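Local coordinates for putative uncharacterized protein (Enterobacter cloacae, PDB 4HFK) that probably acts as an immunity protein that neutralises a type VI secretion amidase effector, protecting the producing cell, at residues 9-12 against 13-16. Residues are numbered along the deposited sequence; the frame is centred on the assembly and turned at random.
With SO4 (sulfate ion), chain E.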
loop_
_atom_site.group_PDB
_atom_site.type_symbol
_atom_site.label_atom_id
_atom_site.label_comp_id
_atom_site.label_asym_id
_atom_site.label_seq_id
_atom_site.Cartn_x
_atom_site.Cartn_y
_atom_site.Cartn_z
ATOM N N PHE B 9 -9.440 1.014 -11.756
ATOM C CA PHE B 9 -9.051 2.133 -10.894
ATOM C C PHE B 9 -9.073 3.420 -11.718
ATOM O O PHE B 9 -8.970 3.380 -12.943
ATOM C CB PHE B 9 -7.636 1.920 -10.329
ATOM C CG PHE B 9 -7.528 0.771 -9.355
ATOM C CD1 PHE B 9 -7.415 1.011 -7.996
ATOM C CD2 PHE B 9 -7.542 -0.543 -9.797
ATOM C CE1 PHE B 9 -7.327 -0.036 -7.087
ATOM C CE2 PHE B 9 -7.451 -1.600 -8.890
ATOM C CZ PHE B 9 -7.337 -1.342 -7.539
ATOM N N SER B 10 -9.195 4.569 -11.057
ATOM C CA SER B 10 -9.125 5.843 -11.770
ATOM C C SER B 10 -7.667 6.136 -12.104
ATOM O O SER B 10 -6.759 5.535 -11.514
ATOM C CB SER B 10 -9.643 6.969 -10.883
ATOM O OG SER B 10 -8.720 7.236 -9.833
ATOM N N GLN B 11 -7.436 7.077 -13.019
ATOM C CA GLN B 11 -6.072 7.476 -13.371
ATOM C C GLN B 11 -5.343 8.070 -12.172
ATOM O O GLN B 11 -4.131 7.887 -12.008
ATOM C CB GLN B 11 -6.089 8.456 -14.552
ATOM C CG GLN B 11 -6.260 7.745 -15.907
ATOM C CD GLN B 11 -5.033 6.909 -16.272
ATOM O OE1 GLN B 11 -3.898 7.332 -16.043
ATOM N NE2 GLN B 11 -5.254 5.719 -16.829
ATOM N N GLN B 12 -6.084 8.779 -11.326
ATOM C CA GLN B 12 -5.512 9.368 -10.122
ATOM C C GLN B 12 -5.016 8.280 -9.184
ATOM O O GLN B 12 -3.885 8.327 -8.695
ATOM C CB GLN B 12 -6.557 10.227 -9.408
ATOM C CG GLN B 12 -7.069 11.361 -10.263
ATOM C CD GLN B 12 -5.952 12.278 -10.661
ATOM O OE1 GLN B 12 -5.587 12.377 -11.834
ATOM N NE2 GLN B 12 -5.384 12.952 -9.677
ATOM N N GLN B 13 -5.878 7.300 -8.934
ATOM C CA GLN B 13 -5.528 6.190 -8.049
ATOM C C GLN B 13 -4.361 5.382 -8.599
ATOM O O GLN B 13 -3.534 4.876 -7.837
ATOM C CB GLN B 13 -6.739 5.271 -7.848
ATOM C CG GLN B 13 -7.871 5.924 -7.063
ATOM C CD GLN B 13 -9.198 5.210 -7.262
ATOM O OE1 GLN B 13 -9.317 4.308 -8.113
ATOM N NE2 GLN B 13 -10.201 5.603 -6.485
ATOM N N ILE B 14 -4.312 5.246 -9.921
ATOM C CA ILE B 14 -3.211 4.526 -10.563
ATOM C C ILE B 14 -1.875 5.215 -10.246
ATOM O O ILE B 14 -0.894 4.559 -9.880
ATOM C CB ILE B 14 -3.441 4.388 -12.082
ATOM C CG1 ILE B 14 -4.516 3.324 -12.351
ATOM C CG2 ILE B 14 -2.147 3.982 -12.803
ATOM C CD1 ILE B 14 -5.074 3.362 -13.760
ATOM N N PHE B 15 -1.845 6.541 -10.340
ATOM C CA PHE B 15 -0.640 7.289 -10.004
ATOM C C PHE B 15 -0.321 7.216 -8.502
ATOM O O PHE B 15 0.836 7.001 -8.105
ATOM C CB PHE B 15 -0.759 8.746 -10.468
ATOM C CG PHE B 15 0.545 9.494 -10.422
ATOM C CD1 PHE B 15 1.536 9.242 -11.368
ATOM C CD2 PHE B 15 0.786 10.437 -9.439
ATOM C CE1 PHE B 15 2.742 9.917 -11.336
ATOM C CE2 PHE B 15 2.000 11.122 -9.397
ATOM C CZ PHE B 15 2.978 10.865 -10.346
ATOM N N GLU B 16 -1.337 7.390 -7.661
ATOM C CA GLU B 16 -1.153 7.246 -6.210
ATOM C C GLU B 16 -0.556 5.888 -5.835
ATOM O O GLU B 16 0.348 5.805 -5.007
ATOM C CB GLU B 16 -2.489 7.437 -5.477
ATOM C CG GLU B 16 -2.984 8.886 -5.483
ATOM C CD GLU B 16 -4.478 9.003 -5.188
ATOM O OE1 GLU B 16 -5.135 7.962 -4.924
ATOM O OE2 GLU B 16 -4.994 10.141 -5.232
HETATM S S SO4 E . -6.755 14.186 -6.611
HETATM O O1 SO4 E . -5.511 14.474 -5.882
HETATM O O2 SO4 E . -6.725 12.784 -7.066
HETATM O O3 SO4 E . -7.904 14.382 -5.719
HETATM O O4 SO4 E . -6.903 15.087 -7.757
#
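A capping box formed by Ser10 and Gln13 opens helix 11-27, the first helix of this chain of helices and loops, which has no strands. At the N-cap, Ser10 OG accepts from Gln13 N over 3.0 Å; its first torsion sets the hydroxyl between its own backbone N and carbonyl carbon, from where it reaches the first turn. The reciprocal bond runs from Ser10 N to Gln13 OE1, 3.0 Å long and nearly straight at 169°. A chi1 of -68° puts Gln13 CG beside the backbone N, 3.2 Å from Ser10 OG, and the extended chain beyond carries OE1 back to Ser10 N. The donor stands above the amide carbonyl plane, 47° out of it, so no lone pair is met head-on. Together the two bonds tie side chain to backbone in both directions.

Behind the cap the regular helical pattern takes over: Ile14 N donates to Ser10 O, Phe15 N to Gln11 O and Glu16 N to Gln12 O. Phe9, just ahead of the helix, lays its CB 4.0 Å from Ile14 CG1, while its ring plane stands steeply to the Gln13 amide. The same ring meets Trp44 edge-to-face, and Ile14, buried, packs on Trp44 and Ala47, so the helix start is seated against helix 31-47. Just past the end of that helix, Asn49 N donates to Gln11 OE1.

A bound sulfate, probably from the crystallisation liquor, lies beside Gln12 of the first turn and Glu16 one turn on; Lys96 and Arg93 also hold it. Lys96 additionally forms a salt bridge with Glu16 OE2, which probably tempers the repulsion between this carboxylate and the anion. In the conformer given, Gln12 NE2 donates to sulfate O2 at 2.9 Å, a bond left in doubt by a second deposited conformer, and Glu16 OE2 lies 3.7 Å from that same oxygen.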